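PDB 4KH9: hypothetical protein from Legionella pneumophila subsp. pneumophila, which is of unknown function but binds calcium and, as a three-domain DUF4785 family member with a signal sequence, probably acts outside the cytoplasm. Local coordinates for residues L213-L216 with V220-G223; D243-Y248 with I252-G257. All coordinates share one frame; numbering follows the deposited sequence.

In the fold
Both interactions are antiparallel beta hairpins of the central, E-set-like domain, and they follow one another along the chain: 213-216 with 220-223 closes before 243-248 with 252-257 opens. Interaction 1 joins strands 208-217 and 220-226; interaction 2 joins strands 238-248 and 251-264. All four strands belong to one mixed sheet, in which strand 196-202 lies between strands 208-217 and 238-248 and so separates the two hairpins. Their centres are 15 Å apart, with nearest atoms about 7 Å apart and no direct touch. The calcium ligands Asp-196 and Asp-198 lie near the start of strand 196-202; interaction 2 flanks them most closely, the side chains of Gln-245 and Asp-196 being about 4 Å apart.

Interaction 1: L213-L216 with V220-G223; sequences LTKL and VFEG
The ring of Phe-221 lies beneath Lys-215, and this aromatic-aliphatic pair forms the close-packed side of the hairpin. Lys-215 CA stands over one ring face, 4.0 Å from the centroid, as a CH-pi contact, while its CG lies 3.7 Å from Phe-221 CZ. With CG anti to the backbone N (chi1 -166°) and the chain extended beyond, the lysine methylenes cross the ring and carry NZ past it to Asp-193, Val-194 and Asn-195. A lysine suits this place because its greasy stem covers an aromatic while its charged tip reaches polar partners. Leu-213 continues the same face, setting CD2 3.8 Å from Gly-223 CA, where the glycine has no side chain to meet it; Leu-213 and Phe-221 also touch Val-197.

The other face, bearing Thr-214 and Glu-222, is looser and wetter. A water is hydrogen-bonded to Thr-214 OG1 at 2.7 Å and donates a weak bond to Glu-222 O. Leu-216 CD1 meets Glu-222 OE1 at 3.6 Å, a mere van der Waals touch; the carboxylate's ionic partner is Lys-180, through OE2.

Between the faces, Thr-214 and Glu-222 exchange two backbone hydrogen bonds, each 2.9 Å between N of one and O of the other, and Leu-216 N donates to Val-220 O. Successive residues alternate between the two faces, as in any antiparallel hairpin, here within the central domain, of the immunoglobulin-like E-set clan.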
# COMPACT_ATOMS: atom_id res chain seq x y z
N LEU A 213 -16.67 6.61 -7.48
CA LEU A 213 -15.92 7.52 -8.33
C LEU A 213 -16.73 8.69 -8.90
O LEU A 213 -17.93 8.58 -9.18
CB LEU A 213 -15.31 6.74 -9.54
CG LEU A 213 -14.36 5.58 -9.19
CD1 LEU A 213 -14.16 4.66 -10.40
CD2 LEU A 213 -13.03 6.10 -8.70
N THR A 214 -16.01 9.79 -9.13
CA THR A 214 -16.54 10.99 -9.79
C THR A 214 -15.50 11.46 -10.75
O THR A 214 -14.34 11.49 -10.41
CB THR A 214 -16.95 12.12 -8.79
OG1 THR A 214 -15.83 12.43 -7.97
CG2 THR A 214 -18.13 11.75 -7.92
N LYS A 215 -15.91 11.83 -11.96
CA LYS A 215 -15.06 12.38 -13.00
C LYS A 215 -14.78 13.85 -12.68
O LYS A 215 -15.72 14.65 -12.56
CB LYS A 215 -15.74 12.20 -14.37
CG LYS A 215 -14.79 12.43 -15.54
CD LYS A 215 -15.36 11.89 -16.82
CE LYS A 215 -14.48 12.24 -17.99
NZ LYS A 215 -14.97 11.60 -19.25
N LEU A 216 -13.51 14.21 -12.52
CA LEU A 216 -13.12 15.59 -12.20
C LEU A 216 -12.73 16.36 -13.48
O LEU A 216 -13.12 17.51 -13.66
CB LEU A 216 -11.98 15.60 -11.17
CG LEU A 216 -11.49 16.96 -10.66
CD1 LEU A 216 -12.49 17.58 -9.66
CD2 LEU A 216 -10.12 16.86 -10.02
N VAL A 220 -8.98 12.82 -15.27
CA VAL A 220 -8.80 12.74 -13.81
C VAL A 220 -10.12 12.31 -13.13
O VAL A 220 -11.20 12.86 -13.42
CB VAL A 220 -8.30 14.10 -13.23
CG1 VAL A 220 -8.09 14.03 -11.72
CG2 VAL A 220 -7.02 14.57 -13.93
N PHE A 221 -9.99 11.36 -12.19
CA PHE A 221 -11.08 10.84 -11.37
C PHE A 221 -10.73 10.94 -9.91
O PHE A 221 -9.57 10.75 -9.53
CB PHE A 221 -11.38 9.36 -11.71
CG PHE A 221 -12.27 9.18 -12.92
CD1 PHE A 221 -11.77 9.36 -14.21
CD2 PHE A 221 -13.61 8.87 -12.78
CE1 PHE A 221 -12.60 9.22 -15.33
CE2 PHE A 221 -14.43 8.71 -13.89
CZ PHE A 221 -13.93 8.90 -15.16
N GLU A 222 -11.75 11.18 -9.08
CA GLU A 222 -11.62 11.13 -7.63
C GLU A 222 -12.47 9.99 -7.13
O GLU A 222 -13.53 9.73 -7.68
CB GLU A 222 -12.03 12.46 -6.98
CG GLU A 222 -11.03 13.58 -7.21
CD GLU A 222 -11.45 14.92 -6.65
OE1 GLU A 222 -12.62 15.33 -6.88
OE2 GLU A 222 -10.60 15.59 -6.03
N GLY A 223 -11.99 9.30 -6.10
CA GLY A 223 -12.73 8.19 -5.53
C GLY A 223 -12.82 8.31 -4.02
O GLY A 223 -11.86 8.74 -3.39
O HOH W 1 -15.52 11.41 -5.49

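Interaction 2: D243-Y248 with I252-G257; sequences DVQTEY and IIRRSG
Asp-243 and Arg-254 meet because both place CG anti to the backbone N and because the arginine then bends at chi2 (101°), swinging its guanidinium along the hairpin to the carboxylate. The motif is an antiparallel beta hairpin in the E-set-like central domain, and this salt bridge spans its two strands diagonally. Arg-254 grips side-on: NE bonds Asp-243 OD1 at 3.1 Å, nearly straight (173°), and NH2 bonds Asp-243 OD2 at 3.2 Å, more bent. OD1 lies practically in the guanidinium plane, whereas OD2 is tilted from it, since the two flat groups are turned 38° apart. NH2 also pairs with Glu-51, so the arginine ties the hairpin to strand 48-54. Strand 243-248 pairs through its backbone with the calcium-binding strand 196-202, Asp-243 with Asp-198 and Gln-245 with Asp-196.

Gln-245 shares this polar face: its OE1 comes within 3.3 Å of Arg-254 CD, and Ile-252 CG2 packs against its amide carbon. Beyond it the Glu-247 stem lies alongside Ile-252, with CG and CD1 in contact. Long side chains with apolar stems and polar ends suit such a partly exposed surface.

The opposite face, with Val-244, Thr-246, Ile-253 and Arg-255, is buried; three of the four are beta-branched, which suits extended backbone. Thr-246 CG2 rests 3.8 Å from Ile-253 CB, while Thr-246 OG1 bonds to Asp-193 O. Arg-255 NH2 forms a salt bridge with Asp-157 and its NE bonds to Thr-162 O, while Arg-255 NH1 turns back to donate to Arg-254 O at 2.8 Å.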
# COMPACT_ATOMS: atom_id res chain seq x y z
N ASP A 243 -7.98 0.22 -12.28
CA ASP A 243 -7.88 -0.23 -13.66
C ASP A 243 -8.57 0.78 -14.53
O ASP A 243 -9.71 1.18 -14.26
CB ASP A 243 -8.48 -1.64 -13.83
CG ASP A 243 -7.95 -2.46 -15.00
OD1 ASP A 243 -7.06 -1.95 -15.75
OD2 ASP A 243 -8.41 -3.61 -15.18
N VAL A 244 -7.86 1.27 -15.54
CA VAL A 244 -8.38 2.28 -16.45
C VAL A 244 -8.22 1.79 -17.93
O VAL A 244 -7.16 1.27 -18.32
CB VAL A 244 -7.61 3.60 -16.19
CG1 VAL A 244 -7.90 4.65 -17.25
CG2 VAL A 244 -7.91 4.14 -14.78
N GLN A 245 -9.26 2.01 -18.74
CA GLN A 245 -9.16 1.74 -20.16
C GLN A 245 -9.81 2.87 -20.97
O GLN A 245 -10.88 3.33 -20.62
CB GLN A 245 -9.75 0.39 -20.57
CG GLN A 245 -9.40 0.07 -22.03
CD GLN A 245 -9.67 -1.32 -22.47
OE1 GLN A 245 -9.12 -2.28 -21.95
NE2 GLN A 245 -10.42 -1.45 -23.53
N THR A 246 -9.13 3.34 -22.03
CA THR A 246 -9.70 4.30 -22.96
C THR A 246 -9.13 3.97 -24.35
O THR A 246 -8.41 2.98 -24.50
CB THR A 246 -9.50 5.77 -22.54
OG1 THR A 246 -10.31 6.58 -23.40
CG2 THR A 246 -8.06 6.24 -22.58
N GLU A 247 -9.53 4.74 -25.36
CA GLU A 247 -9.09 4.56 -26.74
C GLU A 247 -8.70 5.90 -27.31
O GLU A 247 -9.39 6.89 -27.08
CB GLU A 247 -10.15 3.88 -27.64
CG GLU A 247 -10.68 2.53 -27.16
CD GLU A 247 -11.79 2.59 -26.12
OE1 GLU A 247 -12.87 3.14 -26.43
OE2 GLU A 247 -11.58 2.07 -25.00
N TYR A 248 -7.59 5.93 -28.02
CA TYR A 248 -7.14 7.14 -28.69
C TYR A 248 -6.79 6.73 -30.11
O TYR A 248 -5.74 6.12 -30.36
CB TYR A 248 -6.00 7.85 -27.95
CG TYR A 248 -5.69 9.19 -28.57
CD1 TYR A 248 -6.49 10.30 -28.32
CD2 TYR A 248 -4.61 9.34 -29.44
CE1 TYR A 248 -6.22 11.53 -28.92
CE2 TYR A 248 -4.33 10.57 -30.04
CZ TYR A 248 -5.14 11.66 -29.77
OH TYR A 248 -4.85 12.87 -30.35
N ILE A 252 -5.65 1.16 -28.03
CA ILE A 252 -6.17 0.85 -26.70
C ILE A 252 -5.15 1.37 -25.68
O ILE A 252 -3.95 1.05 -25.77
CB ILE A 252 -6.47 -0.68 -26.53
CG1 ILE A 252 -7.46 -1.24 -27.59
CG2 ILE A 252 -6.88 -1.05 -25.10
CD1 ILE A 252 -8.93 -0.84 -27.48
N ILE A 253 -5.63 2.20 -24.75
CA ILE A 253 -4.85 2.74 -23.65
C ILE A 253 -5.34 2.02 -22.40
O ILE A 253 -6.47 2.25 -21.94
CB ILE A 253 -4.93 4.29 -23.51
CG1 ILE A 253 -5.03 5.07 -24.88
CG2 ILE A 253 -3.87 4.84 -22.55
CD1 ILE A 253 -3.85 5.09 -25.77
N ARG A 254 -4.51 1.13 -21.88
CA ARG A 254 -4.86 0.35 -20.69
C ARG A 254 -3.79 0.50 -19.64
O ARG A 254 -2.62 0.24 -19.92
CB ARG A 254 -5.06 -1.13 -21.06
CG ARG A 254 -5.29 -2.02 -19.87
CD ARG A 254 -6.71 -2.39 -19.64
NE ARG A 254 -6.86 -3.30 -18.50
CZ ARG A 254 -6.99 -4.63 -18.59
NH1 ARG A 254 -6.99 -5.22 -19.78
NH2 ARG A 254 -7.14 -5.36 -17.50
N ARG A 255 -4.20 0.94 -18.43
CA ARG A 255 -3.28 1.06 -17.31
C ARG A 255 -3.96 0.59 -16.04
O ARG A 255 -5.13 0.83 -15.81
CB ARG A 255 -2.79 2.52 -17.15
CG ARG A 255 -1.86 3.11 -18.22
CD ARG A 255 -0.47 2.55 -18.14
NE ARG A 255 0.40 2.96 -19.26
CZ ARG A 255 0.61 2.25 -20.37
NH1 ARG A 255 -0.05 1.11 -20.58
NH2 ARG A 255 1.46 2.69 -21.28
N SER A 256 -3.19 -0.06 -15.18
CA SER A 256 -3.65 -0.46 -13.87
C SER A 256 -2.63 0.04 -12.86
O SER A 256 -1.46 0.23 -13.20
CB SER A 256 -3.92 -1.95 -13.75
OG SER A 256 -2.72 -2.65 -13.54
N GLY A 257 -3.09 0.36 -11.67
CA GLY A 257 -2.21 0.91 -10.65
C GLY A 257 -2.60 0.52 -9.25
O GLY A 257 -3.73 0.11 -9.01